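Local coordinates for protein putative prolyl-tRNA synthetase (Leishmania major, PDB 5XIL) that probably attaches L-proline to its cognate tRNA using ATP, this chain carrying its class II catalytic core, anticodon-binding domain and C-terminal zinc-binding domain, at residues A[161-166]-A[260-265]; A[192-197]-A[214-219]; A[291-296]-A[352-357]. All coordinates share one frame; numbering follows the deposited sequence. Where two conformers were deposited one is given.

Contact 1: residues A[161-166]-A[260-265]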
loop_
_atom_site.group_PDB
_atom_site.type_symbol
_atom_site.label_atom_id
_atom_site.label_comp_id
_atom_site.label_asym_id
_atom_site.label_seq_id
_atom_site.Cartn_x
_atom_site.Cartn_y
_atom_site.Cartn_z
ATOM N N GLY A 161 -6.215 2.999 12.846
ATOM C CA GLY A 161 -6.057 1.785 13.581
ATOM C C GLY A 161 -7.028 1.850 14.752
ATOM O O GLY A 161 -7.277 2.927 15.328
ATOM N N HIS A 162 -7.518 0.670 15.127
ATOM C CA HIS A 162 -8.463 0.509 16.282
ATOM C C HIS A 162 -8.090 -0.779 16.976
ATOM O O HIS A 162 -8.100 -1.883 16.359
ATOM C CB HIS A 162 -9.926 0.472 15.868
ATOM C CG HIS A 162 -10.387 1.657 15.086
ATOM N ND1 HIS A 162 -11.210 2.626 15.627
ATOM C CD2 HIS A 162 -10.157 2.035 13.806
ATOM C CE1 HIS A 162 -11.470 3.553 14.706
ATOM N NE2 HIS A 162 -10.813 3.231 13.605
ATOM N N CYS A 163 -7.730 -0.675 18.243
ATOM C CA CYS A 163 -7.326 -1.831 19.016
ATOM C C CYS A 163 -8.149 -1.946 20.314
ATOM O O CYS A 163 -8.619 -0.971 20.867
ATOM C CB CYS A 163 -5.820 -1.735 19.335
ATOM S SG CYS A 163 -4.811 -1.620 17.770
ATOM N N ALA A 164 -8.238 -3.185 20.811
ATOM C CA ALA A 164 -8.936 -3.520 22.050
ATOM C C ALA A 164 -8.072 -4.534 22.753
ATOM O O ALA A 164 -7.690 -5.562 22.146
ATOM C CB ALA A 164 -10.273 -4.153 21.718
ATOM N N TRP A 165 -7.770 -4.271 24.008
ATOM C CA TRP A 165 -6.884 -5.090 24.803
ATOM C C TRP A 165 -7.632 -5.542 26.095
ATOM O O TRP A 165 -8.498 -4.850 26.555
ATOM C CB TRP A 165 -5.671 -4.284 25.251
ATOM C CG TRP A 165 -4.790 -3.804 24.159
ATOM C CD1 TRP A 165 -4.954 -2.693 23.376
ATOM C CD2 TRP A 165 -3.595 -4.448 23.717
ATOM N NE1 TRP A 165 -3.900 -2.622 22.464
ATOM C CE2 TRP A 165 -3.059 -3.676 22.660
ATOM C CE3 TRP A 165 -2.902 -5.587 24.141
ATOM C CZ2 TRP A 165 -1.834 -4.010 22.025
ATOM C CZ3 TRP A 165 -1.733 -5.955 23.470
ATOM C CH2 TRP A 165 -1.222 -5.170 22.414
ATOM N N ALA A 166 -7.151 -6.606 26.709
ATOM C CA ALA A 166 -7.623 -7.073 28.032
ATOM C C ALA A 166 -7.299 -6.135 29.199
ATOM O O ALA A 166 -8.176 -5.912 30.039
ATOM C CB ALA A 166 -7.106 -8.514 28.310
ATOM N N ASN A 260 -8.170 1.694 21.938
ATOM C CA ASN A 260 -7.523 2.875 21.410
ATOM C C ASN A 260 -7.816 3.003 19.930
ATOM O O ASN A 260 -8.332 2.081 19.280
ATOM C CB ASN A 260 -6.019 2.855 21.694
ATOM C CG ASN A 260 -5.256 1.719 20.958
ATOM O OD1 ASN A 260 -5.480 1.432 19.792
ATOM N ND2 ASN A 260 -4.337 1.097 21.666
ATOM N N SER A 261 -7.562 4.201 19.422
ATOM C CA SER A 261 -7.661 4.469 18.029
ATOM C C SER A 261 -6.646 5.546 17.664
ATOM O O SER A 261 -6.209 6.293 18.495
ATOM C CB SER A 261 -9.073 4.806 17.546
ATOM O OG SER A 261 -9.439 6.054 17.985
ATOM N N TRP A 262 -6.288 5.581 16.397
ATOM C CA TRP A 262 -5.168 6.392 15.991
ATOM C C TRP A 262 -5.208 6.574 14.519
ATOM O O TRP A 262 -5.580 5.646 13.833
ATOM C CB TRP A 262 -3.860 5.751 16.493
ATOM C CG TRP A 262 -3.829 4.225 16.566
ATOM C CD1 TRP A 262 -4.251 3.443 17.624
ATOM C CD2 TRP A 262 -3.363 3.304 15.591
ATOM N NE1 TRP A 262 -4.122 2.138 17.344
ATOM C CE2 TRP A 262 -3.533 2.002 16.139
ATOM C CE3 TRP A 262 -2.715 3.433 14.354
ATOM C CZ2 TRP A 262 -3.128 0.847 15.479
ATOM C CZ3 TRP A 262 -2.347 2.289 13.691
ATOM C CH2 TRP A 262 -2.547 1.007 14.264
ATOM N N GLY A 263 -4.911 7.778 14.017
ATOM C CA GLY A 263 -4.895 8.030 12.616
ATOM C C GLY A 263 -3.823 9.052 12.197
ATOM O O GLY A 263 -3.474 9.941 12.957
ATOM N N LEU A 264 -3.391 8.925 10.949
ATOM C CA LEU A 264 -2.449 9.863 10.302
ATOM C C LEU A 264 -2.876 9.952 8.835
ATOM O O LEU A 264 -3.169 8.904 8.212
ATOM C CB LEU A 264 -1.024 9.335 10.427
ATOM C CG LEU A 264 0.091 10.165 9.786
ATOM C CD1 LEU A 264 1.340 10.094 10.619
ATOM C CD2 LEU A 264 0.396 9.636 8.379
ATOM N N SER A 265 -2.928 11.160 8.284
ATOM C CA SER A 265 -3.496 11.402 6.963
ATOM C C SER A 265 -2.514 12.159 6.031
ATOM O O SER A 265 -1.451 12.514 6.455
ATOM C CB SER A 265 -4.744 12.232 7.100
ATOM O OG SER A 265 -4.471 13.608 7.338
#
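Gly161 and Trp262 face each other in an antiparallel hydrogen-bonded pair, and the backbone bonds around them set the register. Gly161 N gives a nearly straight bond to Trp262 O (2.9 Å, 168° at the hydrogen), while Trp262 N returns a more bent one to Gly161 O. Two residues along, Cys163 and Asn260 form a second such pair, with Asn260 N on Cys163 O at 2.9 Å. Between them His162 and Ser261 make the non-hydrogen-bonded pair, where the CA atoms approach to 4.4 Å and Ser261 CA offers its hydrogen to Gly161 O.

The aromatic contacts centre on Trp262. Its chi1 of 33° holds CG between the backbone N and the carbonyl carbon, and the indole lies back over the partner strand. Gly161 CA sits 3.4 Å from the centroid of the six-membered ring, almost on the ring normal, a CH-pi contact over the ring face, made close by the absence of a side chain on Gly161. Cys163 SG instead comes to the indole edge near its plane, 3.8 Å from Trp262 CZ2.

Polar side chains finish the same face. Trp262 NE1 makes a weak bond to Asn260 OD1 (2.9 Å), an oxygen that also lies 3.2 Å from Cys163 CB. Asn260 ND2 and Trp165 NE1 both bond to Glu174 of helix 168-189. On the other face, His162 ND1 bonds to Tyr116 and NE2 to Glu160, with Ser261 CB packed obliquely against the ring.

The pairing joins strand 156-165 to strand 253-265, which carry parts of motifs 2 and 3 in the antiparallel sheet of a class II synthetase. Its chemistry implies a closely matched buried seam: a bare glycine receives the indole, and OE1 of Glu174 accepts from a side chain on each of the two strands.

Contact 2: residues A[192-197]-A[214-219]. With MG (magnesium ion), chain F.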
loop_
_atom_site.group_PDB
_atom_site.type_symbol
_atom_site.label_atom_id
_atom_site.label_comp_id
_atom_site.label_asym_id
_atom_site.label_seq_id
_atom_site.Cartn_x
_atom_site.Cartn_y
_atom_site.Cartn_z
ATOM N N VAL A 192 10.580 16.838 9.468
ATOM C CA VAL A 192 9.754 17.838 10.166
ATOM C C VAL A 192 9.843 17.568 11.661
ATOM O O VAL A 192 9.556 16.483 12.082
ATOM C CB VAL A 192 8.259 17.692 9.723
ATOM C CG1 VAL A 192 7.360 18.548 10.625
ATOM C CG2 VAL A 192 8.097 18.070 8.251
ATOM N N PRO A 193 10.134 18.592 12.478
ATOM C CA PRO A 193 10.178 18.363 13.877
ATOM C C PRO A 193 8.768 18.454 14.484
ATOM O O PRO A 193 7.918 19.158 13.963
ATOM C CB PRO A 193 11.038 19.502 14.390
ATOM C CG PRO A 193 10.728 20.643 13.470
ATOM C CD PRO A 193 10.573 19.946 12.116
ATOM N N VAL A 194 8.612 17.803 15.619
ATOM C CA VAL A 194 7.313 17.732 16.243
ATOM C C VAL A 194 7.463 17.966 17.733
ATOM O O VAL A 194 8.564 17.706 18.306
ATOM C CB VAL A 194 6.607 16.375 15.993
ATOM C CG1 VAL A 194 6.442 16.118 14.544
ATOM C CG2 VAL A 194 7.312 15.214 16.677
ATOM N N VAL A 195 6.350 18.320 18.369
ATOM C CA VAL A 195 6.215 18.261 19.843
ATOM C C VAL A 195 5.294 17.119 20.266
ATOM O O VAL A 195 4.111 17.169 19.994
ATOM C CB VAL A 195 5.707 19.628 20.437
ATOM C CG1 VAL A 195 5.498 19.523 21.943
ATOM C CG2 VAL A 195 6.767 20.682 20.162
ATOM N N ARG A 196 5.836 16.066 20.864
ATOM C CA ARG A 196 5.000 14.976 21.409
ATOM C C ARG A 196 4.380 15.475 22.669
ATOM O O ARG A 196 5.082 15.985 23.546
ATOM C CB ARG A 196 5.897 13.776 21.744
ATOM C CG ARG A 196 6.613 13.138 20.565
ATOM C CD ARG A 196 7.866 12.433 21.079
ATOM N NE ARG A 196 8.585 11.645 20.078
ATOM C CZ ARG A 196 9.412 12.110 19.178
ATOM N NH1 ARG A 196 9.619 13.385 19.080
ATOM N NH2 ARG A 196 10.088 11.241 18.412
ATOM N N GLY A 197 3.071 15.261 22.829
ATOM C CA GLY A 197 2.413 15.674 24.086
ATOM C C GLY A 197 1.004 15.112 24.200
ATOM O O GLY A 197 0.587 14.259 23.410
ATOM N N VAL A 214 1.237 14.785 18.059
ATOM C CA VAL A 214 2.472 15.326 17.608
ATOM C C VAL A 214 2.116 16.669 16.956
ATOM O O VAL A 214 1.350 16.712 16.011
ATOM C CB VAL A 214 3.284 14.410 16.644
ATOM C CG1 VAL A 214 3.922 13.307 17.441
ATOM C CG2 VAL A 214 2.400 13.809 15.604
ATOM N N GLU A 215 2.565 17.745 17.556
ATOM C CA GLU A 215 2.155 19.069 17.127
ATOM C C GLU A 215 3.310 19.658 16.305
ATOM O O GLU A 215 4.501 19.501 16.699
ATOM C CB GLU A 215 1.890 19.908 18.335
ATOM C CG GLU A 215 0.700 19.374 19.132
ATOM C CD GLU A 215 -0.605 19.651 18.430
ATOM O OE1 GLU A 215 -0.732 20.677 17.693
ATOM O OE2 GLU A 215 -1.492 18.819 18.551
ATOM N N THR A 216 2.966 20.309 15.204
ATOM C CA THR A 216 3.934 20.884 14.281
ATOM C C THR A 216 3.750 22.405 14.243
ATOM O O THR A 216 2.703 22.942 14.719
ATOM C CB THR A 216 3.781 20.289 12.873
ATOM O OG1 THR A 216 2.562 20.725 12.313
ATOM C CG2 THR A 216 3.768 18.749 12.914
ATOM N N PHE A 217 4.721 23.119 13.661
ATOM C CA PHE A 217 4.718 24.569 13.669
ATOM C C PHE A 217 4.892 25.095 12.272
ATOM O O PHE A 217 5.849 24.667 11.544
ATOM C CB PHE A 217 5.808 25.085 14.594
ATOM C CG PHE A 217 6.037 26.564 14.483
ATOM C CD1 PHE A 217 5.069 27.440 14.885
ATOM C CD2 PHE A 217 7.214 27.093 13.940
ATOM C CE1 PHE A 217 5.266 28.804 14.807
ATOM C CE2 PHE A 217 7.422 28.451 13.890
ATOM C CZ PHE A 217 6.418 29.301 14.323
ATOM N N ILE A 218 3.993 25.985 11.904
ATOM C CA ILE A 218 4.006 26.666 10.591
ATOM C C ILE A 218 4.505 28.077 10.747
ATOM O O ILE A 218 3.745 29.066 11.032
ATOM C CB ILE A 218 2.644 26.609 9.912
ATOM C CG1 ILE A 218 2.004 25.255 9.978
ATOM C CG2 ILE A 218 2.699 27.094 8.447
ATOM C CD1 ILE A 218 2.737 24.141 9.337
ATOM N N GLU A 219 5.806 28.229 10.508
ATOM C CA GLU A 219 6.501 29.460 10.795
ATOM C C GLU A 219 5.976 30.653 10.031
ATOM O O GLU A 219 5.978 31.755 10.555
ATOM C CB GLU A 219 8.012 29.290 10.495
ATOM C CG GLU A 219 8.867 30.356 11.225
ATOM C CD GLU A 219 9.298 31.505 10.350
ATOM O OE1 GLU A 219 9.586 31.194 9.168
ATOM O OE2 GLU A 219 9.444 32.675 10.879
HETATM MG MG MG F . 9.159 33.944 12.676
HETATM O O HOH W 1 7.031 21.437 13.223
HETATM O O HOH W 2 7.240 32.831 12.739
HETATM O O HOH W 3 8.818 35.313 14.362
HETATM O O HOH W 4 10.923 34.923 12.621
HETATM O O HOH W 5 8.279 35.031 11.393
#
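Phe217, whose backbone N shares a water with Pro193 O across the contact, has Glu219 N over one face of its ring, 3.7 Å above the plane and offset toward the rim; its ring also meets that of His413, the planes about 30° apart. The bridging water donates to Pro193 O at 2.6 Å and accepts from Phe217 N, linking the two backbones where the segments have moved apart, beyond the direct bonds.

Farther back, Val195 and Glu215 form an antiparallel hydrogen-bonded pair. Val195 N donates to Glu215 O at 2.8 Å (165° at the hydrogen), and Glu215 N returns a bond to Val195 O. Val194 and Val214 cross CB to CB at 3.9 Å, while Val194 CG1 touches Thr216 CG2 at 4.1 Å. Arg196 lays its CG against Val214 CG1 and extends its guanidinium to salt bridges with Glu180 and Glu187. The Glu215 chain, bent at chi2 (-73°), leads away to Thr213 and Lys199.

Just past the end of strand 210-218, Glu219 OE2 binds the magnesium ion at 2.2 Å; four waters and His413 NE2 bring its ligands to six.

The hairpin of the catalytic core and the loop leading into it pack Val194 and Arg196 on helix 168-189, Val192 and Thr216 on helix 267-276, and Pro193 on helix 387-412, while Val195 and Glu215 touch strand 475-480 of the C-terminal region.

Contact 3: residues A[291-296]-A[352-357]; sequences TQVIII and VPLRVE
Glu357 OE2 is gripped by two nitrogens of Arg355, the residue whose CD packs against Ile296 CD1 across the contact at 3.8 Å. Arg355 NE and NH2 each lie 2.9 Å from Glu357 OE2; the use of NE and NH2 makes the grip side-on, both nitrogens meeting one oxygen that lies in the guanidinium plane. A bend at chi3 (72°) turns the guanidinium along its own strand toward Glu357, two residues on, whose other oxygen, OE1, pairs with Arg378.

The strands run parallel, 20° apart, and Ile294 bonds on both sides of Arg355. Ile294 N donates to Leu354 O, and Val356 N gives an almost straight bond to Ile294 O (2.9 Å, 175°). Ile296 N continues the pattern to Val356 O at 2.9 Å. At the start, Leu354 N reaches Gln292 O at 3.1 Å in a more bent bond, while Pro353 CB lies against the same carbonyl oxygen. Thr291 O, which faces Pro353 CD, is buried without a polar partner.

Apolar groups meet on both faces. Val293 CG1 meets Val356 CG2 at 3.8 Å, and Val293 CG2 reaches Leu354 CD1; on the other face Ile294 CG2 touches Val352 CG1 at 4.3 Å.

Both strands lie inside the five-stranded mixed sheet of the anticodon-binding domain, 354-358 in the middle; 330-332 runs parallel beside 293-297, and 367-372 runs antiparallel beside 354-358. Helix 387-412 covers the face of Val293 and Leu354, and helix 340-350 covers that of Ile294 and Ile296, where Phe344 also makes a cation-pi contact with Arg355.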
loop_
_atom_site.group_PDB
_atom_site.type_symbol
_atom_site.label_atom_id
_atom_site.label_comp_id
_atom_site.label_asym_id
_atom_site.label_seq_id
_atom_site.Cartn_x
_atom_site.Cartn_y
_atom_site.Cartn_z
ATOM N N THR A 291 12.083 11.754 -7.448
ATOM C CA THR A 291 13.419 11.942 -8.017
ATOM C C THR A 291 14.285 12.631 -6.981
ATOM O O THR A 291 13.947 13.693 -6.522
ATOM C CB THR A 291 13.379 12.720 -9.317
ATOM O OG1 THR A 291 12.637 11.942 -10.235
ATOM C CG2 THR A 291 14.798 13.005 -9.888
ATOM N N GLN A 292 15.434 12.032 -6.671
ATOM C CA GLN A 292 16.347 12.576 -5.663
ATOM C C GLN A 292 17.451 13.421 -6.338
ATOM O O GLN A 292 17.939 14.407 -5.779
ATOM C CB GLN A 292 16.957 11.422 -4.927
ATOM C CG GLN A 292 16.002 10.728 -3.945
ATOM C CD GLN A 292 16.627 9.526 -3.287
ATOM O OE1 GLN A 292 17.257 8.694 -3.941
ATOM N NE2 GLN A 292 16.520 9.451 -1.975
ATOM N N VAL A 293 17.804 13.013 -7.540
ATOM C CA VAL A 293 18.864 13.702 -8.311
ATOM C C VAL A 293 18.427 13.872 -9.729
ATOM O O VAL A 293 18.041 12.919 -10.398
ATOM C CB VAL A 293 20.185 12.910 -8.299
ATOM C CG1 VAL A 293 21.248 13.646 -9.121
ATOM C CG2 VAL A 293 20.624 12.498 -6.912
ATOM N N ILE A 294 18.478 15.095 -10.231
ATOM C CA ILE A 294 18.209 15.343 -11.606
ATOM C C ILE A 294 19.544 15.682 -12.303
ATOM O O ILE A 294 20.271 16.501 -11.856
ATOM C CB ILE A 294 17.191 16.448 -11.834
ATOM C CG1 ILE A 294 16.730 16.538 -13.304
ATOM C CG2 ILE A 294 17.675 17.804 -11.380
ATOM C CD1 ILE A 294 15.857 15.409 -13.721
ATOM N N ILE A 295 19.749 15.097 -13.452
ATOM C CA ILE A 295 21.001 15.308 -14.270
ATOM C C ILE A 295 20.648 16.147 -15.528
ATOM O O ILE A 295 19.828 15.745 -16.337
ATOM C CB ILE A 295 21.590 13.942 -14.672
ATOM C CG1 ILE A 295 21.849 13.066 -13.456
ATOM C CG2 ILE A 295 22.846 14.105 -15.559
ATOM C CD1 ILE A 295 21.979 11.600 -13.802
ATOM N N ILE A 296 21.268 17.315 -15.674
ATOM C CA ILE A 296 20.968 18.187 -16.758
ATOM C C ILE A 296 22.279 18.512 -17.488
ATOM O O ILE A 296 23.201 18.996 -16.845
ATOM C CB ILE A 296 20.380 19.480 -16.228
ATOM C CG1 ILE A 296 19.137 19.170 -15.359
ATOM C CG2 ILE A 296 20.090 20.437 -17.370
ATOM C CD1 ILE A 296 18.540 20.362 -14.653
ATOM N N VAL A 352 13.717 19.101 -6.223
ATOM C CA VAL A 352 14.600 17.958 -6.335
ATOM C C VAL A 352 15.789 18.212 -5.451
ATOM O O VAL A 352 16.305 19.272 -5.523
ATOM C CB VAL A 352 15.166 17.735 -7.729
ATOM C CG1 VAL A 352 15.933 16.408 -7.707
ATOM C CG2 VAL A 352 14.059 17.689 -8.720
ATOM N N PRO A 353 16.124 17.304 -4.544
ATOM C CA PRO A 353 17.187 17.584 -3.591
ATOM C C PRO A 353 18.571 17.994 -4.211
ATOM O O PRO A 353 19.251 18.882 -3.668
ATOM C CB PRO A 353 17.301 16.267 -2.866
ATOM C CG PRO A 353 15.929 15.725 -2.789
ATOM C CD PRO A 353 15.306 16.171 -4.080
ATOM N N LEU A 354 18.966 17.321 -5.296
ATOM C CA LEU A 354 20.302 17.553 -5.884
ATOM C C LEU A 354 20.169 17.708 -7.361
ATOM O O LEU A 354 19.383 16.979 -8.033
ATOM C CB LEU A 354 21.224 16.386 -5.600
ATOM C CG LEU A 354 21.630 16.078 -4.168
ATOM C CD1 LEU A 354 22.451 14.830 -4.049
ATOM C CD2 LEU A 354 22.273 17.291 -3.538
ATOM N N ARG A 355 20.897 18.663 -7.923
ATOM C CA ARG A 355 20.971 18.799 -9.324
ATOM C C ARG A 355 22.457 18.606 -9.758
ATOM O O ARG A 355 23.330 19.192 -9.151
ATOM C CB ARG A 355 20.560 20.163 -9.763
ATOM C CG ARG A 355 20.897 20.424 -11.247
ATOM C CD ARG A 355 20.458 21.791 -11.717
ATOM N NE ARG A 355 21.237 22.910 -11.201
ATOM C CZ ARG A 355 20.723 23.945 -10.551
ATOM N NH1 ARG A 355 19.426 23.977 -10.211
ATOM N NH2 ARG A 355 21.525 24.940 -10.166
ATOM N N VAL A 356 22.667 17.772 -10.761
ATOM C CA VAL A 356 23.992 17.513 -11.349
ATOM C C VAL A 356 23.977 18.207 -12.693
ATOM O O VAL A 356 23.127 17.932 -13.504
ATOM C CB VAL A 356 24.311 16.007 -11.548
ATOM C CG1 VAL A 356 25.607 15.881 -12.398
ATOM C CG2 VAL A 356 24.475 15.260 -10.275
ATOM N N GLU A 357 24.909 19.123 -12.887
ATOM C CA GLU A 357 25.083 19.856 -14.110
ATOM C C GLU A 357 26.313 19.232 -14.784
ATOM O O GLU A 357 27.387 19.222 -14.175
ATOM C CB GLU A 357 25.336 21.330 -13.779
ATOM C CG GLU A 357 24.329 21.947 -12.821
ATOM C CD GLU A 357 24.685 23.331 -12.273
ATOM O OE1 GLU A 357 25.673 23.946 -12.769
ATOM O OE2 GLU A 357 23.976 23.822 -11.351
#

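Overall arrangement
All three contacts are buried strand pairings, but they differ in direction and chemistry. Contacts 1 and 2 are antiparallel and belong to the catalytic core, their centres 21 Å apart; helices 168-189 and 267-276 run on from the strands of contact 1 and pack on contact 2. Contact 3 is parallel, lies in the anticodon-binding domain about 40 Å from contact 1 between centres, and buries the largest area, with mostly aliphatic side chains meeting across it. Contact 1 relies on aromatic packing and a shared carboxylate. Contact 2 alone holds a metal ligand and a bridging water. Helix 387-412 packs on both contact 2 and contact 3.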